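Local structure of hydrogenase maturation factor (Thermoanaerobacter tengcongensis, 3VTH) at residues M492-L497 with N727-C732; G512-V517 with L536-L541; L687-T692 with S720-Y725. The protein probably catalyses the ATP-dependent transfer of a carbamoyl group from carbamoyl phosphate to the C-terminal cysteine of HypE during [NiFe]-hydrogenase maturation. All coordinates share one frame; numbering follows the deposited sequence.

Interaction 1. Residues M492-L497 with N727-C732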
ATOM      1  N   MET A 492      -1.435  12.496  10.403  1.00 27.94           N
ATOM      2  CA  MET A 492      -0.639  13.138  11.464  1.00 28.27           C
ATOM      3  C   MET A 492       0.592  12.307  11.844  1.00 28.44           C
ATOM      4  O   MET A 492       1.691  12.852  11.986  1.00 29.52           O
ATOM      5  CB  MET A 492      -1.492  13.396  12.709  1.00 27.88           C
ATOM      6  CG  MET A 492      -2.620  14.408  12.507  1.00 27.22           C
ATOM      7  SD  MET A 492      -3.708  14.547  13.942  1.00 29.63           S
ATOM      8  CE  MET A 492      -2.572  15.351  15.087  1.00 28.89           C
ATOM      9  N   ALA A 493       0.393  11.001  12.022  1.00 27.70           N
ATOM     10  CA  ALA A 493       1.477  10.058  12.312  1.00 28.13           C
ATOM     11  C   ALA A 493       2.657  10.130  11.311  1.00 28.74           C
ATOM     12  O   ALA A 493       3.813  10.126  11.723  1.00 29.38           O
ATOM     13  CB  ALA A 493       0.924   8.619  12.374  1.00 27.18           C
ATOM     14  N   GLU A 494       2.355  10.173  10.008  1.00 28.94           N
ATOM     15  CA  GLU A 494       3.382  10.250   8.941  1.00 29.97           C
ATOM     16  C   GLU A 494       4.148  11.534   9.020  1.00 31.36           C
ATOM     17  O   GLU A 494       5.331  11.587   8.658  1.00 31.72           O
ATOM     18  CB  GLU A 494       2.760  10.300   7.541  1.00 30.19           C
ATOM     19  CG  GLU A 494       1.947   9.171   7.113  1.00 30.78           C
ATOM     20  CD  GLU A 494       1.761   9.178   5.602  1.00 30.81           C
ATOM     21  OE1 GLU A 494       2.693   9.609   4.869  1.00 29.22           O
ATOM     22  OE2 GLU A 494       0.679   8.770   5.157  1.00 28.96           O
ATOM     23  N   HIS A 495       3.463  12.593   9.436  1.00 32.08           N
ATOM     24  CA  HIS A 495       4.079  13.905   9.459  1.00 33.97           C
ATOM     25  C   HIS A 495       4.508  14.348  10.847  1.00 35.10           C
ATOM     26  O   HIS A 495       4.844  15.508  11.039  1.00 36.25           O
ATOM     27  CB  HIS A 495       3.156  14.934   8.799  1.00 34.63           C
ATOM     28  CG  HIS A 495       2.871  14.628   7.360  1.00 35.78           C
ATOM     29  ND1 HIS A 495       3.755  14.935   6.348  1.00 38.97           N
ATOM     30  CD2 HIS A 495       1.822  14.007   6.769  1.00 35.72           C
ATOM     31  CE1 HIS A 495       3.253  14.533   5.193  1.00 38.85           C
ATOM     32  NE2 HIS A 495       2.077  13.974   5.419  1.00 36.56           N
ATOM     33  N   ASN A 496       4.508  13.422  11.804  1.00 35.23           N
ATOM     34  CA  ASN A 496       4.906  13.720  13.190  1.00 36.67           C
ATOM     35  C   ASN A 496       4.130  14.881  13.816  1.00 36.81           C
ATOM     36  O   ASN A 496       4.686  15.695  14.554  1.00 37.41           O
ATOM     37  CB  ASN A 496       6.426  13.959  13.278  1.00 38.83           C
ATOM     38  CG  ASN A 496       7.222  12.851  12.603  1.00 40.52           C
ATOM     39  OD1 ASN A 496       8.005  13.102  11.679  1.00 45.23           O
ATOM     40  ND2 ASN A 496       7.003  11.619  13.041  1.00 40.73           N
ATOM     41  N   LEU A 497       2.836  14.950  13.513  1.00 35.48           N
ATOM     42  CA  LEU A 497       1.993  15.985  14.084  1.00 35.51           C
ATOM     43  C   LEU A 497       1.361  15.470  15.364  1.00 35.43           C
ATOM     44  O   LEU A 497       0.922  14.310  15.437  1.00 33.82           O
ATOM     45  CB  LEU A 497       0.919  16.456  13.099  1.00 34.62           C
ATOM     46  CG  LEU A 497       1.396  16.982  11.744  1.00 36.20           C
ATOM     47  CD1 LEU A 497       0.208  17.274  10.837  1.00 35.16           C
ATOM     48  CD2 LEU A 497       2.300  18.219  11.890  1.00 39.65           C
ATOM     49  N   ASN A 727      -1.917  12.068   3.334  1.00 25.93           N
ATOM     50  CA  ASN A 727      -1.242  10.784   3.378  1.00 25.41           C
ATOM     51  C   ASN A 727      -0.305  10.600   2.215  1.00 25.38           C
ATOM     52  O   ASN A 727      -0.554  11.109   1.112  1.00 25.03           O
ATOM     53  CB  ASN A 727      -2.254   9.634   3.387  1.00 25.62           C
ATOM     54  CG  ASN A 727      -3.005   9.531   4.715  1.00 26.15           C
ATOM     55  OD1 ASN A 727      -2.461   9.051   5.721  1.00 31.11           O
ATOM     56  ND2 ASN A 727      -4.234   9.998   4.726  1.00 23.68           N
ATOM     57  N   SER A 728       0.779   9.866   2.473  1.00 24.89           N
ATOM     58  CA  SER A 728       1.795   9.625   1.454  1.00 25.34           C
ATOM     59  C   SER A 728       2.409   8.214   1.562  1.00 25.19           C
ATOM     60  O   SER A 728       2.463   7.477   0.595  1.00 25.32           O
ATOM     61  CB  SER A 728       2.876  10.719   1.528  1.00 25.22           C
ATOM     62  OG  SER A 728       3.866  10.513   0.529  1.00 26.77           O
ATOM     63  N   LYS A 729       2.847   7.858   2.758  1.00 25.74           N
ATOM     64  CA  LYS A 729       3.490   6.572   3.054  1.00 26.35           C
ATOM     65  C   LYS A 729       2.480   5.478   3.333  1.00 25.18           C
ATOM     66  O   LYS A 729       2.774   4.290   3.124  1.00 25.03           O
ATOM     67  CB  LYS A 729       4.382   6.736   4.294  1.00 27.09           C
ATOM     68  CG  LYS A 729       5.601   7.617   4.014  1.00 31.26           C
ATOM     69  CD  LYS A 729       6.495   7.737   5.239  1.00 33.37           C
ATOM     70  CE  LYS A 729       7.834   8.368   4.886  1.00 38.45           C
ATOM     71  NZ  LYS A 729       7.694   9.697   4.228  1.00 40.45           N
ATOM     72  N   VAL A 730       1.302   5.874   3.831  1.00 24.17           N
ATOM     73  CA  VAL A 730       0.179   4.932   3.984  1.00 23.69           C
ATOM     74  C   VAL A 730      -1.008   5.547   3.234  1.00 22.72           C
ATOM     75  O   VAL A 730      -0.971   6.734   2.936  1.00 23.71           O
ATOM     76  CB  VAL A 730      -0.158   4.587   5.482  1.00 23.58           C
ATOM     77  CG1 VAL A 730       1.118   4.128   6.248  1.00 23.77           C
ATOM     78  CG2 VAL A 730      -0.852   5.755   6.210  1.00 23.50           C
ATOM     79  N   PRO A 731      -2.014   4.740   2.871  1.00 21.76           N
ATOM     80  CA  PRO A 731      -3.108   5.292   2.066  1.00 21.59           C
ATOM     81  C   PRO A 731      -4.042   6.228   2.864  1.00 21.50           C
ATOM     82  O   PRO A 731      -4.144   6.116   4.097  1.00 20.40           O
ATOM     83  CB  PRO A 731      -3.876   4.041   1.610  1.00 21.56           C
ATOM     84  CG  PRO A 731      -2.847   2.902   1.694  1.00 22.38           C
ATOM     85  CD  PRO A 731      -2.096   3.266   2.955  1.00 21.79           C
ATOM     86  N   CYS A 732      -4.692   7.153   2.148  1.00 20.73           N
ATOM     87  CA  CYS A 732      -5.764   7.942   2.728  1.00 21.31           C
ATOM     88  C   CYS A 732      -7.039   7.098   2.762  1.00 21.08           C
ATOM     89  O   CYS A 732      -7.993   7.446   3.450  1.00 20.64           O
ATOM     90  CB  CYS A 732      -5.985   9.256   1.941  1.00 22.26           C
ATOM     91  SG  CYS A 732      -6.481   9.011   0.208  1.00 24.49           S
TER
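The carboxylate of Glu494 gathers three successive backbone N-H groups, those of Ser728, Lys729 and Val730, just where helix 483-494 ends in a Schellman motif of the Kae1-like region. Earlier in this last turn, Met492 packs on Val698 of strand 696-700 and Ala493 on Leu739 and Val743 of helix 737-749. Glu494 then reaches across to the loop: its CG stands anti to the carbonyl carbon (chi1 -61°) and the chain beyond is extended, which carries the carboxylate to the loop backbone. Glu494 OE1 receives a nearly straight bond from Lys729 N at 2.7 Å, the donor lying above the carboxylate plane, and a weak one from Ser728 N. Glu494 OE2 accepts Ser728 N on its syn side at 2.9 Å and Val730 N at 3.2 Å from steeply above the plane. With an alanine here, these N-H groups would probably lose their common acceptor and the loop one of its ties to the helix end. His495 continues the link through NE2, bonded to Ser726 O, and Asn496, at positive phi, is the C-prime residue. The contact joins elements that carry three iron ligands, since the helix bears His483 and His487 and the loop runs on to Asp734. Closing the motif, Leu497 N donates to Met492 O at 2.8 Å.

Interaction 2. Residues G512-V517 with L536-L541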
ATOM      1  N   GLY A 512     -20.390   6.623  12.655  1.00 28.25           N
ATOM      2  CA  GLY A 512     -20.404   7.859  13.447  1.00 28.29           C
ATOM      3  C   GLY A 512     -20.826   7.608  14.887  1.00 29.37           C
ATOM      4  O   GLY A 512     -21.350   6.539  15.197  1.00 30.47           O
ATOM      5  N   THR A 513     -20.607   8.579  15.770  1.00 28.68           N
ATOM      6  CA  THR A 513     -20.943   8.407  17.194  1.00 29.75           C
ATOM      7  C   THR A 513     -22.416   8.703  17.493  1.00 30.65           C
ATOM      8  O   THR A 513     -22.879   8.512  18.622  1.00 30.83           O
ATOM      9  CB  THR A 513     -20.073   9.314  18.087  1.00 30.22           C
ATOM     10  OG1 THR A 513     -20.210  10.671  17.651  1.00 30.60           O
ATOM     11  CG2 THR A 513     -18.595   8.906  17.978  1.00 29.16           C
ATOM     12  N   ASP A 514     -23.143   9.186  16.484  1.00 29.55           N
ATOM     13  CA  ASP A 514     -24.545   9.489  16.666  1.00 30.28           C
ATOM     14  C   ASP A 514     -25.457   8.441  16.007  1.00 30.43           C
ATOM     15  O   ASP A 514     -26.648   8.702  15.770  1.00 30.86           O
ATOM     16  CB  ASP A 514     -24.859  10.902  16.147  1.00 30.22           C
ATOM     17  CG  ASP A 514     -24.595  11.058  14.638  1.00 28.67           C
ATOM     18  OD1 ASP A 514     -24.016  10.142  14.005  1.00 25.27           O
ATOM     19  OD2 ASP A 514     -24.941  12.127  14.101  1.00 28.29           O
ATOM     20  N   GLY A 515     -24.896   7.270  15.719  1.00 30.16           N
ATOM     21  CA  GLY A 515     -25.650   6.173  15.093  1.00 30.65           C
ATOM     22  C   GLY A 515     -25.861   6.367  13.597  1.00 30.46           C
ATOM     23  O   GLY A 515     -26.600   5.604  12.954  1.00 31.10           O
ATOM     24  N   ASN A 516     -25.240   7.398  13.034  1.00 28.76           N
ATOM     25  CA  ASN A 516     -25.364   7.621  11.599  1.00 27.79           C
ATOM     26  C   ASN A 516     -24.065   7.315  10.905  1.00 26.20           C
ATOM     27  O   ASN A 516     -23.033   7.141  11.558  1.00 25.48           O
ATOM     28  CB  ASN A 516     -25.836   9.050  11.302  1.00 28.16           C
ATOM     29  CG  ASN A 516     -27.239   9.326  11.843  1.00 30.49           C
ATOM     30  OD1 ASN A 516     -28.116   8.462  11.802  1.00 31.07           O
ATOM     31  ND2 ASN A 516     -27.447  10.534  12.370  1.00 32.16           N
ATOM     32  N   VAL A 517     -24.118   7.224   9.582  1.00 25.57           N
ATOM     33  CA  VAL A 517     -22.931   7.018   8.773  1.00 25.29           C
ATOM     34  C   VAL A 517     -22.262   8.366   8.509  1.00 24.54           C
ATOM     35  O   VAL A 517     -22.943   9.331   8.127  1.00 24.88           O
ATOM     36  CB  VAL A 517     -23.304   6.348   7.437  1.00 25.53           C
ATOM     37  CG1 VAL A 517     -22.111   6.318   6.475  1.00 25.88           C
ATOM     38  CG2 VAL A 517     -23.869   4.931   7.687  1.00 28.10           C
ATOM     39  N   LEU A 536     -22.169  17.034   6.116  1.00 25.47           N
ATOM     40  CA  LEU A 536     -23.265  17.176   5.146  1.00 25.74           C
ATOM     41  C   LEU A 536     -24.608  16.851   5.795  1.00 25.79           C
ATOM     42  O   LEU A 536     -24.659  15.998   6.680  1.00 25.78           O
ATOM     43  CB  LEU A 536     -23.026  16.269   3.935  1.00 25.09           C
ATOM     44  CG  LEU A 536     -21.865  16.646   3.009  1.00 26.58           C
ATOM     45  CD1 LEU A 536     -21.766  15.665   1.814  1.00 27.56           C
ATOM     46  CD2 LEU A 536     -21.988  18.093   2.503  1.00 27.75           C
ATOM     47  N   LYS A 537     -25.681  17.543   5.381  1.00 25.57           N
ATOM     48  CA  LYS A 537     -27.015  17.290   5.931  1.00 26.48           C
ATOM     49  C   LYS A 537     -27.381  15.829   5.688  1.00 26.47           C
ATOM     50  O   LYS A 537     -27.304  15.346   4.556  1.00 26.42           O
ATOM     51  CB  LYS A 537     -28.083  18.224   5.323  1.00 27.52           C
ATOM     52  CG  LYS A 537     -29.462  18.102   6.001  1.00 28.26           C
ATOM     53  CD  LYS A 537     -30.533  18.958   5.288  1.00 29.95           C
ATOM     54  CE  LYS A 537     -31.883  18.899   6.035  1.00 32.36           C
ATOM     55  NZ  LYS A 537     -32.914  19.669   5.257  1.00 37.40           N
ATOM     56  N   TYR A 538     -27.724  15.121   6.765  1.00 26.76           N
ATOM     57  CA  TYR A 538     -28.034  13.684   6.699  1.00 26.62           C
ATOM     58  C   TYR A 538     -29.119  13.349   5.673  1.00 26.95           C
ATOM     59  O   TYR A 538     -30.164  13.990   5.667  1.00 27.35           O
ATOM     60  CB  TYR A 538     -28.496  13.191   8.072  1.00 27.09           C
ATOM     61  CG  TYR A 538     -27.367  13.019   9.051  1.00 28.00           C
ATOM     62  CD1 TYR A 538     -26.288  12.195   8.745  1.00 29.00           C
ATOM     63  CD2 TYR A 538     -27.388  13.656  10.293  1.00 29.40           C
ATOM     64  CE1 TYR A 538     -25.238  12.018   9.641  1.00 28.61           C
ATOM     65  CE2 TYR A 538     -26.348  13.480  11.199  1.00 29.76           C
ATOM     66  CZ  TYR A 538     -25.272  12.655  10.847  1.00 29.79           C
ATOM     67  OH  TYR A 538     -24.228  12.444  11.708  1.00 32.28           O
ATOM     68  N   LYS A 539     -28.858  12.352   4.822  1.00 26.19           N
ATOM     69  CA  LYS A 539     -29.842  11.855   3.866  1.00 26.89           C
ATOM     70  C   LYS A 539     -30.106  10.389   4.148  1.00 28.03           C
ATOM     71  O   LYS A 539     -29.175   9.649   4.525  1.00 26.74           O
ATOM     72  CB  LYS A 539     -29.335  12.004   2.417  1.00 26.49           C
ATOM     73  CG  LYS A 539     -29.000  13.438   2.005  1.00 25.05           C
ATOM     74  CD  LYS A 539     -30.287  14.292   1.963  1.00 28.08           C
ATOM     75  CE  LYS A 539     -29.966  15.762   1.728  1.00 26.31           C
ATOM     76  NZ  LYS A 539     -31.167  16.639   1.928  1.00 26.24           N
ATOM     77  N   PRO A 540     -31.362   9.950   3.947  1.00 29.41           N
ATOM     78  CA  PRO A 540     -31.704   8.548   4.181  1.00 31.31           C
ATOM     79  C   PRO A 540     -31.105   7.666   3.083  1.00 33.08           C
ATOM     80  O   PRO A 540     -31.059   8.067   1.913  1.00 33.85           O
ATOM     81  CB  PRO A 540     -33.240   8.541   4.121  1.00 32.13           C
ATOM     82  CG  PRO A 540     -33.586   9.676   3.169  1.00 31.97           C
ATOM     83  CD  PRO A 540     -32.513  10.736   3.449  1.00 30.56           C
ATOM     84  N   LEU A 541     -30.635   6.490   3.456  1.00 33.91           N
ATOM     85  CA  LEU A 541     -30.090   5.556   2.494  1.00 36.14           C
ATOM     86  C   LEU A 541     -30.867   4.257   2.662  1.00 38.49           C
ATOM     87  O   LEU A 541     -30.641   3.532   3.621  1.00 37.47           O
ATOM     88  CB  LEU A 541     -28.598   5.336   2.779  1.00 35.56           C
ATOM     89  CG  LEU A 541     -27.739   4.789   1.652  1.00 37.54           C
ATOM     90  CD1 LEU A 541     -27.344   5.945   0.751  1.00 39.88           C
ATOM     91  CD2 LEU A 541     -26.484   4.112   2.209  1.00 39.35           C
TER
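Tyr538 and Asp514 approach from opposite directions and meet at a very short hydrogen bond, Tyr538 OH donating to Asp514 OD2 at 2.5 Å on the syn lone pair of the carboxylate. Asp514 lies in a type I beta turn, Gly512 to Gly515, in the hairpin between strands 509-511 and 517-525, and Tyr538 sits at the irregular break in strand 530-542 of the same sheet, just before its 539-541 part. The close packing is round the tyrosine ring. Asn516 lies over one face, its ND2 3.4 Å from Tyr538 CE2 and its CB 3.5 Å from Tyr538 CE1, with the amide plane inclined by 61° to the ring; Val517 O comes up at the ring edge. On the looser side the turn lies at the surface of the molecule, Asp514 being exposed there; its OD1 folds back in an Asx turn to accept Asn516 N at 3.2 Å, while the bond from Asn516 ND2 to Asp514 OD2 is weak. Arg532 and Trp518 support the pair from the sheet, Arg532 NH2 bonding to Tyr538 OH and Trp518 NE1 to Asp514 OD1. The phenol is thus held both by a carboxylate and by an arginine, a setting that would probably strengthen its bond to Asp514 and fix the turn against the sheet.

Interaction 3. Residues L687-T692 with S720-Y725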
ATOM      1  N   LEU A 687     -13.378  29.454   7.893  1.00 35.95           N
ATOM      2  CA  LEU A 687     -14.273  29.750   9.012  1.00 36.69           C
ATOM      3  C   LEU A 687     -13.686  29.218  10.320  1.00 36.30           C
ATOM      4  O   LEU A 687     -13.636  29.924  11.317  1.00 36.98           O
ATOM      5  CB  LEU A 687     -15.657  29.140   8.770  1.00 35.99           C
ATOM      6  CG  LEU A 687     -16.603  29.913   7.854  1.00 37.24           C
ATOM      7  CD1 LEU A 687     -17.726  29.000   7.384  1.00 38.36           C
ATOM      8  CD2 LEU A 687     -17.169  31.181   8.552  1.00 41.92           C
ATOM      9  N   ILE A 688     -13.210  27.976  10.280  1.00 35.02           N
ATOM     10  CA  ILE A 688     -12.681  27.307  11.459  1.00 35.16           C
ATOM     11  C   ILE A 688     -11.375  27.956  11.935  1.00 36.37           C
ATOM     12  O   ILE A 688     -11.202  28.206  13.137  1.00 37.28           O
ATOM     13  CB  ILE A 688     -12.554  25.794  11.216  1.00 33.84           C
ATOM     14  CG1 ILE A 688     -13.955  25.205  10.990  1.00 34.13           C
ATOM     15  CG2 ILE A 688     -11.877  25.104  12.396  1.00 34.54           C
ATOM     16  CD1 ILE A 688     -13.937  23.822  10.333  1.00 34.36           C
ATOM     17  N   ARG A 689     -10.484  28.278  10.995  1.00 36.19           N
ATOM     18  CA  ARG A 689      -9.256  29.016  11.330  1.00 37.66           C
ATOM     19  C   ARG A 689      -9.546  30.367  12.009  1.00 39.69           C
ATOM     20  O   ARG A 689      -8.873  30.742  12.974  1.00 39.79           O
ATOM     21  CB  ARG A 689      -8.367  29.210  10.089  1.00 37.51           C
ATOM     22  CG  ARG A 689      -7.155  30.133  10.317  1.00 38.83           C
ATOM     23  CD  ARG A 689      -6.138  30.037   9.191  1.00 39.05           C
ATOM     24  NE  ARG A 689      -6.638  30.653   7.968  1.00 39.50           N
ATOM     25  CZ  ARG A 689      -5.953  30.763   6.834  1.00 39.87           C
ATOM     26  NH1 ARG A 689      -4.702  30.304   6.726  1.00 39.66           N
ATOM     27  NH2 ARG A 689      -6.532  31.340   5.797  1.00 38.81           N
ATOM     28  N   LYS A 690     -10.537  31.092  11.489  1.00 40.77           N
ATOM     29  CA  LYS A 690     -10.922  32.388  12.052  1.00 43.76           C
ATOM     30  C   LYS A 690     -11.376  32.218  13.514  1.00 44.45           C
ATOM     31  O   LYS A 690     -10.987  33.001  14.373  1.00 45.64           O
ATOM     32  CB  LYS A 690     -12.013  33.054  11.195  1.00 44.01           C
ATOM     33  CG  LYS A 690     -11.973  34.581  11.161  1.00 48.91           C
ATOM     34  CD  LYS A 690     -12.876  35.202  12.212  1.00 53.43           C
ATOM     35  CE  LYS A 690     -12.409  36.598  12.608  1.00 57.94           C
ATOM     36  NZ  LYS A 690     -11.124  36.546  13.381  1.00 60.66           N
ATOM     37  N   GLU A 691     -12.157  31.169  13.787  1.00 44.02           N
ATOM     38  CA  GLU A 691     -12.616  30.842  15.146  1.00 45.41           C
ATOM     39  C   GLU A 691     -11.505  30.381  16.096  1.00 45.16           C
ATOM     40  O   GLU A 691     -11.457  30.812  17.248  1.00 46.15           O
ATOM     41  CB  GLU A 691     -13.697  29.757  15.112  1.00 44.68           C
ATOM     42  CG  GLU A 691     -15.111  30.235  14.838  1.00 49.04           C
ATOM     43  CD  GLU A 691     -16.128  29.087  14.870  1.00 53.06           C
ATOM     44  OE1 GLU A 691     -16.137  28.265  13.923  1.00 54.01           O
ATOM     45  OE2 GLU A 691     -16.918  29.007  15.844  1.00 56.09           O
ATOM     46  N   THR A 692     -10.620  29.508  15.612  1.00 43.44           N
ATOM     47  CA  THR A 692      -9.691  28.761  16.476  1.00 42.58           C
ATOM     48  C   THR A 692      -8.219  29.178  16.384  1.00 43.09           C
ATOM     49  O   THR A 692      -7.427  28.827  17.252  1.00 43.25           O
ATOM     50  CB  THR A 692      -9.756  27.249  16.179  1.00 41.32           C
ATOM     51  OG1 THR A 692      -9.424  27.020  14.800  1.00 38.75           O
ATOM     52  CG2 THR A 692     -11.159  26.689  16.461  1.00 41.38           C
ATOM     53  N   SER A 720      -3.818  30.287   0.618  1.00 42.84           N
ATOM     54  CA  SER A 720      -4.407  31.078   1.710  1.00 43.35           C
ATOM     55  C   SER A 720      -3.655  30.942   3.033  1.00 42.79           C
ATOM     56  O   SER A 720      -4.181  31.283   4.100  1.00 42.77           O
ATOM     57  CB  SER A 720      -5.880  30.724   1.904  1.00 42.64           C
ATOM     58  OG  SER A 720      -6.659  31.370   0.908  1.00 45.67           O
ATOM     59  N   GLY A 721      -2.434  30.433   2.956  1.00 41.81           N
ATOM     60  CA  GLY A 721      -1.541  30.414   4.099  1.00 41.70           C
ATOM     61  C   GLY A 721      -1.556  29.184   4.982  1.00 39.75           C
ATOM     62  O   GLY A 721      -0.738  29.092   5.888  1.00 39.85           O
ATOM     63  N   PHE A 722      -2.475  28.247   4.738  1.00 37.88           N
ATOM     64  CA  PHE A 722      -2.533  27.013   5.529  1.00 36.74           C
ATOM     65  C   PHE A 722      -1.306  26.144   5.304  1.00 36.64           C
ATOM     66  O   PHE A 722      -0.761  26.106   4.193  1.00 36.76           O
ATOM     67  CB  PHE A 722      -3.753  26.171   5.144  1.00 34.83           C
ATOM     68  CG  PHE A 722      -5.050  26.702   5.646  1.00 34.08           C
ATOM     69  CD1 PHE A 722      -5.455  26.447   6.945  1.00 33.24           C
ATOM     70  CD2 PHE A 722      -5.888  27.440   4.810  1.00 34.41           C
ATOM     71  CE1 PHE A 722      -6.672  26.904   7.417  1.00 31.97           C
ATOM     72  CE2 PHE A 722      -7.100  27.918   5.277  1.00 35.55           C
ATOM     73  CZ  PHE A 722      -7.496  27.646   6.588  1.00 33.45           C
ATOM     74  N   GLU A 723      -0.891  25.433   6.347  1.00 36.63           N
ATOM     75  CA  GLU A 723       0.035  24.311   6.199  1.00 36.45           C
ATOM     76  C   GLU A 723      -0.806  23.048   6.008  1.00 34.61           C
ATOM     77  O   GLU A 723      -1.550  22.643   6.912  1.00 33.20           O
ATOM     78  CB  GLU A 723       0.900  24.156   7.440  1.00 37.50           C
ATOM     79  CG  GLU A 723       1.763  25.363   7.762  1.00 43.22           C
ATOM     80  CD  GLU A 723       2.063  25.452   9.249  1.00 48.61           C
ATOM     81  OE1 GLU A 723       2.856  24.604   9.722  1.00 50.16           O
ATOM     82  OE2 GLU A 723       1.486  26.346   9.938  1.00 49.27           O
ATOM     83  N   VAL A 724      -0.695  22.435   4.833  1.00 33.37           N
ATOM     84  CA  VAL A 724      -1.599  21.359   4.454  1.00 31.95           C
ATOM     85  C   VAL A 724      -0.863  20.035   4.378  1.00 31.34           C
ATOM     86  O   VAL A 724       0.252  19.964   3.852  1.00 31.31           O
ATOM     87  CB  VAL A 724      -2.310  21.655   3.106  1.00 32.15           C
ATOM     88  CG1 VAL A 724      -3.405  20.614   2.844  1.00 30.61           C
ATOM     89  CG2 VAL A 724      -2.895  23.069   3.117  1.00 32.37           C
ATOM     90  N   TYR A 725      -1.497  18.999   4.920  1.00 30.12           N
ATOM     91  CA  TYR A 725      -0.933  17.665   4.960  1.00 29.80           C
ATOM     92  C   TYR A 725      -1.913  16.638   4.410  1.00 28.62           C
ATOM     93  O   TYR A 725      -3.126  16.731   4.629  1.00 26.85           O
ATOM     94  CB  TYR A 725      -0.584  17.287   6.396  1.00 30.59           C
ATOM     95  CG  TYR A 725       0.318  18.270   7.113  1.00 33.45           C
ATOM     96  CD1 TYR A 725       1.694  18.052   7.195  1.00 35.61           C
ATOM     97  CD2 TYR A 725      -0.210  19.414   7.725  1.00 35.99           C
ATOM     98  CE1 TYR A 725       2.534  18.960   7.873  1.00 36.86           C
ATOM     99  CE2 TYR A 725       0.605  20.320   8.396  1.00 37.02           C
ATOM    100  CZ  TYR A 725       1.976  20.087   8.468  1.00 38.93           C
ATOM    101  OH  TYR A 725       2.771  20.995   9.137  1.00 40.45           O
TER
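Arg689 swings its CG away from its own amide nitrogen (chi1 172°), continues extended past CG and then bends at chi3 (71°), a course that lays the guanidinium over the ring of Phe722 and turns its outer edge to the carbonyl of Ser720. The Arg689 guanidinium and the Phe722 ring are almost parallel, their planes 6° apart and their centres separated by 3.7 Å, in a stacked cation-pi contact. Arg689 NE lies 3.4 Å from Phe722 CZ, and the aliphatic stem follows the same ring, with Arg689 CD 3.6 Å from Phe722 CE1. In its own plane, the guanidinium edge grips a single oxygen end-on: Arg689 NH1 and NH2 each donate to Ser720 O at 2.9 Å, both bent and both reaching it from the same face of the carbonyl plane.

The contact sets the C-terminal end of helix 666-692 against the connection from helix 707-719 to strand 723-726, the second half of a beta-alpha-beta crossover that starts from the parallel strand 696-700. Gly721, at positive phi, is the C-prime residue of the Schellman motif ending helix 707-719, so Ser720 O belongs to a helix terminus. Asn695 OD1 takes a further bond from Arg689 NH1 and Asn686 OD1 one from NH2, which fixes the rotation of the guanidinium, while Phe722 also packs on Leu717, Val697 and Ala685. One cation is therefore satisfied through its edge by neutral oxygens and through one face by an aromatic ring, and its charge probably also complements the partial negative end of the helix dipole, without a carboxylate across this contact.

In the fold
Interactions 1 and 3 are partly buried and lie against each other: His495 and Leu497 both pack on Tyr725, near the end of strand 723-726, which leads from the 720-725 segment into the 727-732 loop. Interaction 2 is a surface contact, separated from interaction 3 by about 11 Å between nearest atoms, although both reach the same mixed sheet. Each relies on a charged side chain, but differently. Near the iron-binding elements an acidic group collects backbone N-H donors; near a helix end, away from the annotated sites, a basic group takes a carbonyl and an aromatic face; at the hairpin an exposed carboxylate pairs with a phenol.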